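Local coordinates for protein Two-component response regulator yesN (Fusobacterium nucleatum, PDB 3LSG) that probably binds specific DNA sequences to control transcription, through the C-terminal AraC-type helix-turn-helix domain modelled here of a two-component response regulator, at residues Ile46-Gln49 with Asp50-Gln54; Ser33-Leu36 with Ser37-Lys41; Phe86-Lys89 with Phe90-Tyr94; Ile10-Glu13 with Ser14-Asp17; Met57-Ala60 with Lys61-Leu65. All blocks are in the same frame, centred on the assembly; numbering follows the deposited sequence.

Contact 1 of 5, residues Ile46-Gln49 with Asp50-Gln54; sequences IPFQ and DYLLQ
Ile46, in the lead-in to helix 48-66, reaches over the first helical turn to Tyr51. Its CG1 sits between the backbone N and the carbonyl carbon (chi1 65°), and from there the extended branch carries CD1 to 3.5 Å from Tyr51 N and 3.8 Å from Tyr51 CB, so the methyl rests against the backbone at the foot of the tyrosine, beside the ring edge and near its plane. One step on, the Asp50 carboxylate comes up against the proline ring, its OD2 3.5 Å from Pro47 CD and 3.6 Å from Pro47 CG. Phe48 and Leu52 behave differently: they run side by side and point the same way, Leu52 CB above one face of the Phe48 ring, offset toward the rim, and the Leu52 CD2 methyl 3.8 Å from Phe48 CZ. Both turn inward, and Leu22 and Leu25 of helix 22-28 pack on the phenylalanine. Gln49, by contrast, bends at chi2 and gives its NE2 to Asp82 of the second subunit. Beneath the side chains, Pro47 O accepts Tyr51 N at 3.1 Å and, weakly, Asp50 N, while Phe48 O takes Leu52 N at 2.9 Å. Proline at the N-cap, with its carbonyl opening the i to i+4 ladder, marks this as a helix N-terminus; here it starts the long linker helix of an AraC-type DNA-binding domain.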
loop_
_atom_site.group_PDB
_atom_site.type_symbol
_atom_site.label_atom_id
_atom_site.label_comp_id
_atom_site.label_asym_id
_atom_site.label_seq_id
_atom_site.Cartn_x
_atom_site.Cartn_y
_atom_site.Cartn_z
ATOM N N ILE A 46 7.628 12.850 8.069
ATOM C CA ILE A 46 6.993 12.304 6.884
ATOM C C ILE A 46 6.004 11.259 7.369
ATOM O O ILE A 46 6.111 10.798 8.497
ATOM C CB ILE A 46 8.018 11.622 5.945
ATOM C CG1 ILE A 46 8.643 10.404 6.627
ATOM C CG2 ILE A 46 9.111 12.601 5.527
ATOM C CD1 ILE A 46 9.486 9.551 5.694
ATOM N N PRO A 47 5.037 10.896 6.520
ATOM C CA PRO A 47 3.997 9.919 6.862
ATOM C C PRO A 47 4.576 8.539 7.160
ATOM O O PRO A 47 5.608 8.166 6.590
ATOM C CB PRO A 47 3.136 9.854 5.594
ATOM C CG PRO A 47 3.382 11.152 4.885
ATOM C CD PRO A 47 4.799 11.549 5.216
ATOM N N PHE A 48 3.914 7.785 8.035
ATOM C CA PHE A 48 4.357 6.421 8.332
ATOM C C PHE A 48 4.592 5.593 7.066
ATOM O O PHE A 48 5.606 4.915 6.947
ATOM C CB PHE A 48 3.354 5.692 9.223
ATOM C CG PHE A 48 3.488 4.194 9.166
ATOM C CD1 PHE A 48 4.441 3.540 9.924
ATOM C CD2 PHE A 48 2.682 3.448 8.334
ATOM C CE1 PHE A 48 4.581 2.151 9.859
ATOM C CE2 PHE A 48 2.821 2.059 8.257
ATOM C CZ PHE A 48 3.763 1.416 9.021
ATOM N N GLN A 49 3.654 5.656 6.121
ATOM C CA GLN A 49 3.759 4.859 4.900
ATOM C C GLN A 49 5.024 5.174 4.085
ATOM O O GLN A 49 5.610 4.283 3.482
ATOM C CB GLN A 49 2.513 5.042 4.022
ATOM C CG GLN A 49 1.225 4.459 4.608
ATOM C CD GLN A 49 0.484 5.422 5.551
ATOM O OE1 GLN A 49 1.018 6.452 5.983
ATOM N NE2 GLN A 49 -0.756 5.087 5.858
ATOM N N ASP A 50 5.413 6.447 4.040
ATOM C CA ASP A 50 6.598 6.873 3.293
ATOM C C ASP A 50 7.863 6.398 4.010
ATOM O O ASP A 50 8.842 6.019 3.383
ATOM C CB ASP A 50 6.654 8.403 3.164
ATOM C CG ASP A 50 5.573 8.963 2.246
ATOM O OD1 ASP A 50 4.807 8.168 1.669
ATOM O OD2 ASP A 50 5.495 10.207 2.102
ATOM N N TYR A 51 7.843 6.458 5.338
ATOM C CA TYR A 51 8.972 5.981 6.121
ATOM C C TYR A 51 9.131 4.476 5.921
ATOM O O TYR A 51 10.244 3.964 5.774
ATOM C CB TYR A 51 8.773 6.318 7.600
ATOM C CG TYR A 51 9.943 5.939 8.491
ATOM C CD1 TYR A 51 10.903 6.874 8.844
ATOM C CD2 TYR A 51 10.067 4.653 8.988
ATOM C CE1 TYR A 51 11.968 6.532 9.675
ATOM C CE2 TYR A 51 11.119 4.294 9.804
ATOM C CZ TYR A 51 12.066 5.240 10.151
ATOM O OH TYR A 51 13.112 4.882 10.964
ATOM N N LEU A 52 8.014 3.761 5.921
ATOM C CA LEU A 52 8.070 2.318 5.752
ATOM C C LEU A 52 8.590 1.984 4.346
ATOM O O LEU A 52 9.455 1.134 4.184
ATOM C CB LEU A 52 6.693 1.693 5.978
ATOM C CG LEU A 52 6.597 0.195 5.654
ATOM C CD1 LEU A 52 7.630 -0.650 6.410
ATOM C CD2 LEU A 52 5.173 -0.327 5.905
ATOM N N LEU A 53 8.067 2.679 3.344
ATOM C CA LEU A 53 8.531 2.507 1.976
ATOM C C LEU A 53 10.042 2.758 1.876
ATOM O O LEU A 53 10.775 1.969 1.293
ATOM C CB LEU A 53 7.753 3.424 1.028
ATOM C CG LEU A 53 8.257 3.367 -0.417
ATOM C CD1 LEU A 53 8.068 1.944 -0.966
ATOM C CD2 LEU A 53 7.528 4.378 -1.289
ATOM N N GLN A 54 10.513 3.834 2.495
ATOM C CA GLN A 54 11.946 4.137 2.452
ATOM C C GLN A 54 12.820 3.026 3.042
ATOM O O GLN A 54 13.850 2.690 2.481
ATOM C CB GLN A 54 12.250 5.449 3.166
ATOM C CG GLN A 54 13.723 5.697 3.343
ATOM C CD GLN A 54 13.998 7.054 3.939
ATOM O OE1 GLN A 54 13.086 7.718 4.426
ATOM N NE2 GLN A 54 15.257 7.481 3.892
#

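Contact 2 of 5, residues Ser33-Leu36 with Ser37-Lys41; sequences SGYL and SIMFK
Helix 33-44 is probably the recognition helix of the first helix-turn-helix unit, as in AraC-type domains, and its first two turns join Tyr35 and Leu36 to Met39 and Phe40. Tyr35 extends its ring along the helix with CG anti to the backbone N (chi1 177°), which places one ring face over Met39 CB. The result is a CH-pi contact: Met39 CB stands 4.2 Å from the ring centroid of Tyr35, 28° off the normal, and 3.8 Å from Tyr35 CE2. Met39, present as selenomethionine, then bends at both chi2 and chi3, curling its end round so that CE comes 4.1 Å from Leu36 CD1. Leu36 CD1 also approaches Phe40 CB, more loosely, at 4.4 Å. The backbone holds this spacing with Met39 N on Tyr35 O at 2.9 Å and Phe40 N on Leu36 O at 2.7 Å. Leu36 settles on Leu22 and Leu25 of helix 22-28, and Phe40 on Ile7 and Ile11 of helix 2-14. On another side of the helix, Ser37 OG bonds Asp82 of the second subunit. An amphipathic helix packed on helix 22-28 as the second of a helix-turn-helix pair is consistent with a recognition helix.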
loop_
_atom_site.group_PDB
_atom_site.type_symbol
_atom_site.label_atom_id
_atom_site.label_comp_id
_atom_site.label_asym_id
_atom_site.label_seq_id
_atom_site.Cartn_x
_atom_site.Cartn_y
_atom_site.Cartn_z
ATOM N N SER A 33 -4.954 4.147 14.806
ATOM C CA SER A 33 -4.243 4.481 13.576
ATOM C C SER A 33 -4.353 5.973 13.256
ATOM O O SER A 33 -3.387 6.595 12.801
ATOM C CB SER A 33 -4.814 3.669 12.416
ATOM O OG SER A 33 -4.452 2.316 12.588
ATOM N N GLY A 34 -5.539 6.522 13.491
ATOM C CA GLY A 34 -5.800 7.937 13.296
ATOM C C GLY A 34 -4.866 8.828 14.089
ATOM O O GLY A 34 -4.303 9.765 13.545
ATOM N N TYR A 35 -4.701 8.551 15.381
ATOM C CA TYR A 35 -3.750 9.327 16.167
ATOM C C TYR A 35 -2.287 9.031 15.812
ATOM O O TYR A 35 -1.469 9.948 15.707
ATOM C CB TYR A 35 -3.982 9.154 17.671
ATOM C CG TYR A 35 -2.945 9.896 18.453
ATOM C CD1 TYR A 35 -2.993 11.285 18.557
ATOM C CD2 TYR A 35 -1.875 9.222 19.037
ATOM C CE1 TYR A 35 -2.016 11.978 19.253
ATOM C CE2 TYR A 35 -0.896 9.910 19.737
ATOM C CZ TYR A 35 -0.975 11.285 19.846
ATOM O OH TYR A 35 -0.000 11.967 20.547
ATOM N N LEU A 36 -1.941 7.756 15.632
ATOM C CA LEU A 36 -0.565 7.438 15.253
ATOM C C LEU A 36 -0.166 8.150 13.960
ATOM O O LEU A 36 0.942 8.665 13.838
ATOM C CB LEU A 36 -0.358 5.937 15.106
ATOM C CG LEU A 36 1.048 5.527 14.656
ATOM C CD1 LEU A 36 2.101 5.986 15.643
ATOM C CD2 LEU A 36 1.111 4.018 14.448
ATOM N N SER A 37 -1.068 8.188 12.990
ATOM C CA SER A 37 -0.733 8.824 11.714
ATOM C C SER A 37 -0.239 10.252 11.922
ATOM O O SER A 37 0.785 10.653 11.370
ATOM C CB SER A 37 -1.929 8.829 10.765
ATOM O OG SER A 37 -1.665 9.684 9.663
ATOM N N ILE A 38 -0.992 11.010 12.712
ATOM C CA ILE A 38 -0.641 12.387 13.079
ATOM C C ILE A 38 0.638 12.471 13.916
ATOM O O ILE A 38 1.512 13.296 13.665
ATOM C CB ILE A 38 -1.792 13.044 13.879
ATOM C CG1 ILE A 38 -3.035 13.174 12.989
ATOM C CG2 ILE A 38 -1.359 14.409 14.476
ATOM C CD1 ILE A 38 -4.262 13.706 13.725
HETATM N N MSE A 39 0.748 11.624 14.925
HETATM C CA MSE A 39 1.907 11.702 15.799
HETATM C C MSE A 39 3.175 11.260 15.068
HETATM O O MSE A 39 4.244 11.849 15.255
HETATM C CB MSE A 39 1.692 10.903 17.083
HETATM C CG MSE A 39 2.925 10.854 17.977
HETATM SE SE MSE A 39 4.045 9.281 17.616
HETATM C CE MSE A 39 3.254 8.106 18.966
ATOM N N PHE A 40 3.053 10.238 14.226
ATOM C CA PHE A 40 4.205 9.779 13.457
ATOM C C PHE A 40 4.741 10.909 12.596
ATOM O O PHE A 40 5.933 11.204 12.619
ATOM C CB PHE A 40 3.867 8.576 12.574
ATOM C CG PHE A 40 5.073 7.955 11.928
ATOM C CD1 PHE A 40 5.674 6.832 12.483
ATOM C CD2 PHE A 40 5.627 8.510 10.784
ATOM C CE1 PHE A 40 6.801 6.265 11.901
ATOM C CE2 PHE A 40 6.745 7.949 10.199
ATOM C CZ PHE A 40 7.333 6.820 10.758
ATOM N N LYS A 41 3.854 11.527 11.828
ATOM C CA LYS A 41 4.234 12.597 10.918
ATOM C C LYS A 41 4.814 13.774 11.694
ATOM O O LYS A 41 5.739 14.442 11.231
ATOM C CB LYS A 41 3.028 13.053 10.101
ATOM C CG LYS A 41 3.334 14.100 9.032
ATOM C CD LYS A 41 2.252 14.099 7.944
ATOM C CE LYS A 41 2.374 15.298 7.018
ATOM N NZ LYS A 41 3.749 15.417 6.461
#

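Contact 3 of 5, residues Phe86-Lys89 with Phe90-Tyr94; sequences FITK and FKKYY. With PO4 (phosphate ion), chain F.
Phe86 and Phe90 make the tight side of this turn. Their side chains run next to each other in the same direction, and Phe86 CZ comes 4.1 Å from Phe90 CD1. The rings meet obliquely, centroids 5.9 Å apart and planes at 60°. Below them, Phe90 N bonds Phe86 O at 2.9 Å. The lysine side is far looser: Lys91 stretches away toward the surface, and Lys92 lays its CG 3.4 Å from Thr88 O, the carbonyl that accepts its own N-H. Lys89 has a definite partner. Bent at chi2 (-65°), it sends NZ to O3 of a phosphate ion at 2.6 Å. That ion, probably from the crystallisation liquor, is also gripped by Tyr85 OH and by Tyr85 and Lys89 of the second subunit, so it bridges the two copies. Within its own chain, helix 83-94 rests Phe86 on Ile74 and Ala75 of helix 71-77, Phe90 on Pro98 of helix 98-101, and Tyr93 against the long helix 48-66.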
loop_
_atom_site.group_PDB
_atom_site.type_symbol
_atom_site.label_atom_id
_atom_site.label_comp_id
_atom_site.label_asym_id
_atom_site.label_seq_id
_atom_site.Cartn_x
_atom_site.Cartn_y
_atom_site.Cartn_z
ATOM N N PHE A 86 6.321 -4.176 -6.373
ATOM C CA PHE A 86 7.680 -3.833 -5.944
ATOM C C PHE A 86 8.463 -3.059 -7.013
ATOM O O PHE A 86 9.059 -2.032 -6.732
ATOM C CB PHE A 86 8.477 -5.085 -5.548
ATOM C CG PHE A 86 9.983 -4.849 -5.478
ATOM C CD1 PHE A 86 10.534 -4.041 -4.483
ATOM C CD2 PHE A 86 10.827 -5.412 -6.407
ATOM C CE1 PHE A 86 11.909 -3.810 -4.424
ATOM C CE2 PHE A 86 12.206 -5.199 -6.347
ATOM C CZ PHE A 86 12.743 -4.402 -5.363
ATOM N N ILE A 87 8.452 -3.554 -8.244
ATOM C CA ILE A 87 9.168 -2.879 -9.325
ATOM C C ILE A 87 8.627 -1.460 -9.567
ATOM O O ILE A 87 9.404 -0.520 -9.757
ATOM C CB ILE A 87 9.118 -3.714 -10.626
ATOM C CG1 ILE A 87 10.101 -4.895 -10.554
ATOM C CG2 ILE A 87 9.443 -2.848 -11.838
ATOM C CD1 ILE A 87 9.773 -6.008 -11.572
ATOM N N THR A 88 7.302 -1.296 -9.529
ATOM C CA THR A 88 6.713 0.023 -9.720
ATOM C C THR A 88 7.070 0.998 -8.594
ATOM O O THR A 88 7.295 2.183 -8.857
ATOM C CB THR A 88 5.178 -0.012 -9.888
ATOM O OG1 THR A 88 4.565 -0.348 -8.637
ATOM C CG2 THR A 88 4.771 -1.017 -10.955
ATOM N N LYS A 89 7.115 0.519 -7.351
ATOM C CA LYS A 89 7.487 1.401 -6.242
ATOM C C LYS A 89 8.967 1.775 -6.352
ATOM O O LYS A 89 9.338 2.928 -6.153
ATOM C CB LYS A 89 7.196 0.749 -4.877
ATOM C CG LYS A 89 5.708 0.662 -4.504
ATOM C CD LYS A 89 5.116 2.055 -4.318
ATOM C CE LYS A 89 3.757 2.011 -3.648
ATOM N NZ LYS A 89 3.095 3.351 -3.692
ATOM N N PHE A 90 9.812 0.786 -6.661
ATOM C CA PHE A 90 11.241 1.007 -6.779
ATOM C C PHE A 90 11.510 2.050 -7.861
ATOM O O PHE A 90 12.321 2.964 -7.680
ATOM C CB PHE A 90 11.954 -0.304 -7.140
ATOM C CG PHE A 90 13.454 -0.208 -7.084
ATOM C CD1 PHE A 90 14.152 -0.648 -5.966
ATOM C CD2 PHE A 90 14.166 0.327 -8.145
ATOM C CE1 PHE A 90 15.551 -0.554 -5.908
ATOM C CE2 PHE A 90 15.555 0.410 -8.100
ATOM C CZ PHE A 90 16.247 -0.019 -6.980
ATOM N N LYS A 91 10.833 1.905 -8.994
ATOM C CA LYS A 91 11.046 2.819 -10.099
ATOM C C LYS A 91 10.581 4.234 -9.743
ATOM O O LYS A 91 11.162 5.212 -10.176
ATOM C CB LYS A 91 10.345 2.341 -11.373
ATOM C CG LYS A 91 10.641 3.272 -12.556
ATOM C CD LYS A 91 10.191 2.706 -13.885
ATOM C CE LYS A 91 10.517 3.683 -15.005
ATOM N NZ LYS A 91 9.897 3.293 -16.292
ATOM N N LYS A 92 9.525 4.349 -8.960
ATOM C CA LYS A 92 9.085 5.683 -8.547
ATOM C C LYS A 92 10.073 6.274 -7.551
ATOM O O LYS A 92 10.325 7.485 -7.553
ATOM C CB LYS A 92 7.686 5.639 -7.934
ATOM C CG LYS A 92 6.575 5.482 -8.964
ATOM C CD LYS A 92 5.248 5.951 -8.383
ATOM C CE LYS A 92 4.067 5.451 -9.195
ATOM N NZ LYS A 92 3.828 3.999 -8.977
ATOM N N TYR A 93 10.648 5.416 -6.712
ATOM C CA TYR A 93 11.569 5.879 -5.675
ATOM C C TYR A 93 12.958 6.237 -6.248
ATOM O O TYR A 93 13.525 7.304 -5.950
ATOM C CB TYR A 93 11.670 4.831 -4.549
ATOM C CG TYR A 93 12.351 5.332 -3.285
ATOM C CD1 TYR A 93 11.614 5.908 -2.248
ATOM C CD2 TYR A 93 13.720 5.238 -3.138
ATOM C CE1 TYR A 93 12.238 6.365 -1.089
ATOM C CE2 TYR A 93 14.355 5.693 -2.000
ATOM C CZ TYR A 93 13.614 6.251 -0.973
ATOM O OH TYR A 93 14.261 6.703 0.158
ATOM N N TYR A 94 13.494 5.369 -7.097
ATOM C CA TYR A 94 14.845 5.582 -7.620
ATOM C C TYR A 94 14.872 6.097 -9.064
ATOM O O TYR A 94 15.944 6.371 -9.613
ATOM C CB TYR A 94 15.658 4.293 -7.486
ATOM C CG TYR A 94 16.013 3.942 -6.052
ATOM C CD1 TYR A 94 16.916 4.734 -5.323
ATOM C CD2 TYR A 94 15.467 2.823 -5.428
ATOM C CE1 TYR A 94 17.265 4.412 -4.017
ATOM C CE2 TYR A 94 15.810 2.494 -4.113
ATOM C CZ TYR A 94 16.706 3.284 -3.417
ATOM O OH TYR A 94 17.034 2.961 -2.117
HETATM P P PO4 F . 0.542 2.280 -1.154
HETATM O O1 PO4 F . 1.311 2.719 0.061
HETATM O O2 PO4 F . -0.940 2.399 -0.915
HETATM O O3 PO4 F . 0.934 3.163 -2.317
HETATM O O4 PO4 F . 0.879 0.842 -1.458
#

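Contact 4 of 5, residues Ile10-Glu13 with Ser14-Asp17; sequences IIEE and SYTD
A chi1 of -56° swings Ser14 OG to the side of its own backbone N, back toward the preceding turn, where it donates to Ile10 O at 2.8 Å. Ser14 N adds only weak bonds to Ile10 O and Ile11 O, so the hydroxyl helps occupy a carbonyl at the C-terminal end of helix 2-14. Tyr15 turns the other way: its CG lies between the backbone N and the carbonyl carbon (chi1 74°), and the ring folds back alongside the last turn. Its edge meets the backbone, with Tyr15 CD2 3.2 Å from Glu12 O and 3.3 Å from Ile11 O, which also accepts Tyr15 N at 2.9 Å. Glu12 runs beside the ring and points the same way, its carboxylate turned 58° from the ring plane. A water joins the two ends, donating to Glu12 OE2 at 3.0 Å and hydrogen-bonded to Tyr15 OH at 2.9 Å. The other oxygen, Glu12 OE1, forms a salt bridge with Lys55, while Tyr15 packs on Leu52, so both residues also tie to helix 48-66. This is a helix C-terminus passing into a type I beta turn, Ser14 to Asp17, its serine hydroxyl bonded to the i-4 carbonyl as serines in helices often are.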
loop_
_atom_site.group_PDB
_atom_site.type_symbol
_atom_site.label_atom_id
_atom_site.label_comp_id
_atom_site.label_asym_id
_atom_site.label_seq_id
_atom_site.Cartn_x
_atom_site.Cartn_y
_atom_site.Cartn_z
ATOM N N ILE A 10 10.481 -1.170 16.165
ATOM C CA ILE A 10 9.404 -2.011 15.677
ATOM C C ILE A 10 9.470 -2.071 14.161
ATOM O O ILE A 10 9.371 -3.143 13.564
ATOM C CB ILE A 10 8.021 -1.460 16.107
ATOM C CG1 ILE A 10 7.878 -1.480 17.627
ATOM C CG2 ILE A 10 6.886 -2.276 15.498
ATOM C CD1 ILE A 10 6.603 -0.801 18.074
ATOM N N ILE A 11 9.632 -0.915 13.532
ATOM C CA ILE A 11 9.681 -0.879 12.080
ATOM C C ILE A 11 10.909 -1.628 11.534
ATOM O O ILE A 11 10.817 -2.328 10.532
ATOM C CB ILE A 11 9.639 0.566 11.548
ATOM C CG1 ILE A 11 8.331 1.237 11.978
ATOM C CG2 ILE A 11 9.791 0.571 10.030
ATOM C CD1 ILE A 11 8.324 2.746 11.823
ATOM N N GLU A 12 12.045 -1.508 12.213
ATOM C CA GLU A 12 13.250 -2.200 11.766
ATOM C C GLU A 12 13.062 -3.718 11.796
ATOM O O GLU A 12 13.552 -4.453 10.923
ATOM C CB GLU A 12 14.447 -1.789 12.617
ATOM C CG GLU A 12 15.694 -2.614 12.356
ATOM C CD GLU A 12 16.141 -2.584 10.900
ATOM O OE1 GLU A 12 15.922 -1.557 10.223
ATOM O OE2 GLU A 12 16.730 -3.585 10.435
ATOM N N GLU A 13 12.336 -4.177 12.806
ATOM C CA GLU A 13 12.077 -5.590 13.001
ATOM C C GLU A 13 11.003 -6.074 12.037
ATOM O O GLU A 13 11.000 -7.232 11.628
ATOM C CB GLU A 13 11.624 -5.818 14.448
ATOM C CG GLU A 13 11.945 -7.189 15.003
ATOM C CD GLU A 13 10.800 -8.165 14.836
ATOM O OE1 GLU A 13 9.690 -7.866 15.330
ATOM O OE2 GLU A 13 11.014 -9.232 14.222
ATOM N N SER A 14 10.104 -5.175 11.646
ATOM C CA SER A 14 8.873 -5.597 10.988
ATOM C C SER A 14 8.768 -5.305 9.500
ATOM O O SER A 14 7.869 -5.834 8.828
ATOM C CB SER A 14 7.650 -4.981 11.699
ATOM O OG SER A 14 7.632 -5.298 13.081
ATOM N N TYR A 15 9.648 -4.463 8.965
ATOM C CA TYR A 15 9.426 -3.976 7.595
ATOM C C TYR A 15 9.504 -5.077 6.543
ATOM O O TYR A 15 8.946 -4.936 5.461
ATOM C CB TYR A 15 10.357 -2.806 7.245
ATOM C CG TYR A 15 11.795 -3.205 6.990
ATOM C CD1 TYR A 15 12.235 -3.489 5.700
ATOM C CD2 TYR A 15 12.719 -3.269 8.031
ATOM C CE1 TYR A 15 13.549 -3.843 5.452
ATOM C CE2 TYR A 15 14.044 -3.626 7.792
ATOM C CZ TYR A 15 14.447 -3.914 6.499
ATOM O OH TYR A 15 15.749 -4.270 6.246
ATOM N N THR A 16 10.170 -6.183 6.859
ATOM C CA THR A 16 10.261 -7.299 5.911
ATOM C C THR A 16 8.977 -8.128 5.883
ATOM O O THR A 16 8.846 -9.046 5.071
ATOM C CB THR A 16 11.442 -8.253 6.231
ATOM O OG1 THR A 16 11.259 -8.817 7.532
ATOM C CG2 THR A 16 12.764 -7.517 6.189
ATOM N N ASP A 17 8.044 -7.816 6.783
ATOM C CA ASP A 17 6.745 -8.501 6.847
ATOM C C ASP A 17 5.727 -7.800 5.950
ATOM O O ASP A 17 5.376 -6.643 6.176
ATOM C CB ASP A 17 6.233 -8.528 8.293
ATOM C CG ASP A 17 4.906 -9.281 8.449
ATOM O OD1 ASP A 17 4.336 -9.786 7.456
ATOM O OD2 ASP A 17 4.423 -9.360 9.592
HETATM O O HOH W 1 17.857 -4.978 8.078
#

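Contact 5 of 5, residues Met57-Ala60 with Lys61-Leu65; sequences MEKA and KLLLL
The flat groups that meet side chains here are peptide carbonyls, beginning with that of Ala60. Leu64 lies against Ala60 O, its CG at 3.2 Å and CD1 at 3.5 Å from it, while Leu64 N bonds the same oxygen at 2.9 Å. Leu63 does likewise with Lys59: its CG, turned to the side of its own backbone N (chi1 -65°), lies 3.4 Å from Lys59 O, which also accepts Leu63 N. Among the rings that pack on this turn are Phe86, on Ala60, and Tyr93, on the selenomethionine Met57. Between side chains the touch is sparse. Lys59, bent at chi2 (53°), slants across Leu62 so that its NZ stands 3.9 Å from the leucine CD2. Lys61 extends from the helix, its CB 3.4 Å from Glu58 O. Ala60, Leu63 and Leu64 all bear on Ile74 of helix 71-77. The chemistry is thus of two kinds: i to i+4 bonds such as Lys61 N on Met57 O, 2.8 Å, satisfy the backbone, and the apolar side chains pack on helices 71-77 and 83-94, while Lys61 and Glu58 are exposed, the glutamate bonded to Gln54.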
loop_
_atom_site.group_PDB
_atom_site.type_symbol
_atom_site.label_atom_id
_atom_site.label_comp_id
_atom_site.label_asym_id
_atom_site.label_seq_id
_atom_site.Cartn_x
_atom_site.Cartn_y
_atom_site.Cartn_z
HETATM N N MSE A 57 12.886 0.228 0.382
HETATM C CA MSE A 57 13.674 0.588 -0.797
HETATM C C MSE A 57 15.179 0.580 -0.504
HETATM O O MSE A 57 15.992 0.141 -1.323
HETATM C CB MSE A 57 13.259 1.972 -1.324
HETATM C CG MSE A 57 11.838 2.046 -1.897
HETATM SE SE MSE A 57 11.457 0.735 -3.303
HETATM C CE MSE A 57 10.873 -0.819 -2.279
ATOM N N GLU A 58 15.554 1.080 0.668
ATOM C CA GLU A 58 16.953 1.075 1.044
ATOM C C GLU A 58 17.482 -0.351 1.162
ATOM O O GLU A 58 18.589 -0.632 0.718
ATOM C CB GLU A 58 17.184 1.903 2.315
ATOM C CG GLU A 58 17.003 3.405 2.041
ATOM C CD GLU A 58 16.996 4.293 3.286
ATOM O OE1 GLU A 58 16.890 3.781 4.424
ATOM O OE2 GLU A 58 17.084 5.528 3.110
ATOM N N LYS A 59 16.678 -1.255 1.717
ATOM C CA LYS A 59 17.067 -2.659 1.791
ATOM C C LYS A 59 17.103 -3.271 0.381
ATOM O O LYS A 59 17.988 -4.048 0.066
ATOM C CB LYS A 59 16.119 -3.437 2.702
ATOM C CG LYS A 59 16.469 -4.906 2.924
ATOM C CD LYS A 59 17.910 -5.076 3.395
ATOM C CE LYS A 59 18.135 -6.464 4.020
ATOM N NZ LYS A 59 19.525 -6.637 4.528
ATOM N N ALA A 60 16.165 -2.884 -0.478
ATOM C CA ALA A 60 16.147 -3.395 -1.843
ATOM C C ALA A 60 17.439 -2.996 -2.548
ATOM O O ALA A 60 18.086 -3.813 -3.206
ATOM C CB ALA A 60 14.950 -2.861 -2.587
ATOM N N LYS A 61 17.812 -1.730 -2.392
ATOM C CA LYS A 61 19.068 -1.220 -2.931
ATOM C C LYS A 61 20.249 -2.077 -2.485
ATOM O O LYS A 61 21.068 -2.505 -3.293
ATOM C CB LYS A 61 19.282 0.229 -2.482
ATOM C CG LYS A 61 20.647 0.800 -2.877
ATOM C CD LYS A 61 20.809 2.248 -2.427
ATOM C CE LYS A 61 22.274 2.667 -2.424
ATOM N NZ LYS A 61 22.421 4.112 -2.081
ATOM N N LEU A 62 20.322 -2.332 -1.189
ATOM C CA LEU A 62 21.402 -3.123 -0.618
ATOM C C LEU A 62 21.479 -4.512 -1.263
ATOM O O LEU A 62 22.543 -4.951 -1.696
ATOM C CB LEU A 62 21.232 -3.217 0.907
ATOM C CG LEU A 62 22.233 -4.035 1.711
ATOM C CD1 LEU A 62 23.668 -3.633 1.372
ATOM C CD2 LEU A 62 21.978 -3.900 3.216
ATOM N N LEU A 63 20.351 -5.196 -1.344
ATOM C CA LEU A 63 20.330 -6.535 -1.929
ATOM C C LEU A 63 20.691 -6.547 -3.419
ATOM O O LEU A 63 21.403 -7.438 -3.895
ATOM C CB LEU A 63 18.955 -7.166 -1.720
ATOM C CG LEU A 63 18.569 -7.424 -0.262
ATOM C CD1 LEU A 63 17.121 -7.864 -0.177
ATOM C CD2 LEU A 63 19.465 -8.481 0.363
ATOM N N LEU A 64 20.188 -5.568 -4.163
ATOM C CA LEU A 64 20.526 -5.463 -5.579
ATOM C C LEU A 64 22.028 -5.339 -5.821
ATOM O O LEU A 64 22.553 -5.928 -6.747
ATOM C CB LEU A 64 19.844 -4.264 -6.199
ATOM C CG LEU A 64 18.345 -4.433 -6.366
ATOM C CD1 LEU A 64 17.726 -3.092 -6.642
ATOM C CD2 LEU A 64 18.071 -5.414 -7.511
ATOM N N LEU A 65 22.709 -4.575 -4.978
ATOM C CA LEU A 65 24.127 -4.297 -5.171
ATOM C C LEU A 65 25.032 -5.365 -4.570
ATOM O O LEU A 65 26.194 -5.484 -4.956
ATOM C CB LEU A 65 24.485 -2.924 -4.590
ATOM C CG LEU A 65 23.819 -1.725 -5.268
ATOM C CD1 LEU A 65 24.164 -0.434 -4.538
ATOM C CD2 LEU A 65 24.225 -1.625 -6.733
#

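Helix 48-66 carries contacts 1 and 5, their centres 16 Å apart, and so joins the two halves of the domain. Contacts 2 and 4 meet contact 1: Phe40 CZ lies 3.5 Å from Tyr51 CB, and Tyr15 CB 3.6 Å from Leu52 CD1. Contact 4 also reaches contact 5, with Tyr15 OH 3.5 Å from Lys59 CG. Contact 3 packs mainly on contact 5, where Phe90 CE1 comes 3.4 Å from Leu64 CD1, but touches contact 1 through Tyr93 OH, 3.4 Å from Gln54 CG. Contacts 2 and 3, on the two probable recognition helices, are 25 Å apart between centres. The phosphate held in contact 3 also lies about 5 Å from the Gln49 side chain of contact 1, near the subunit interface.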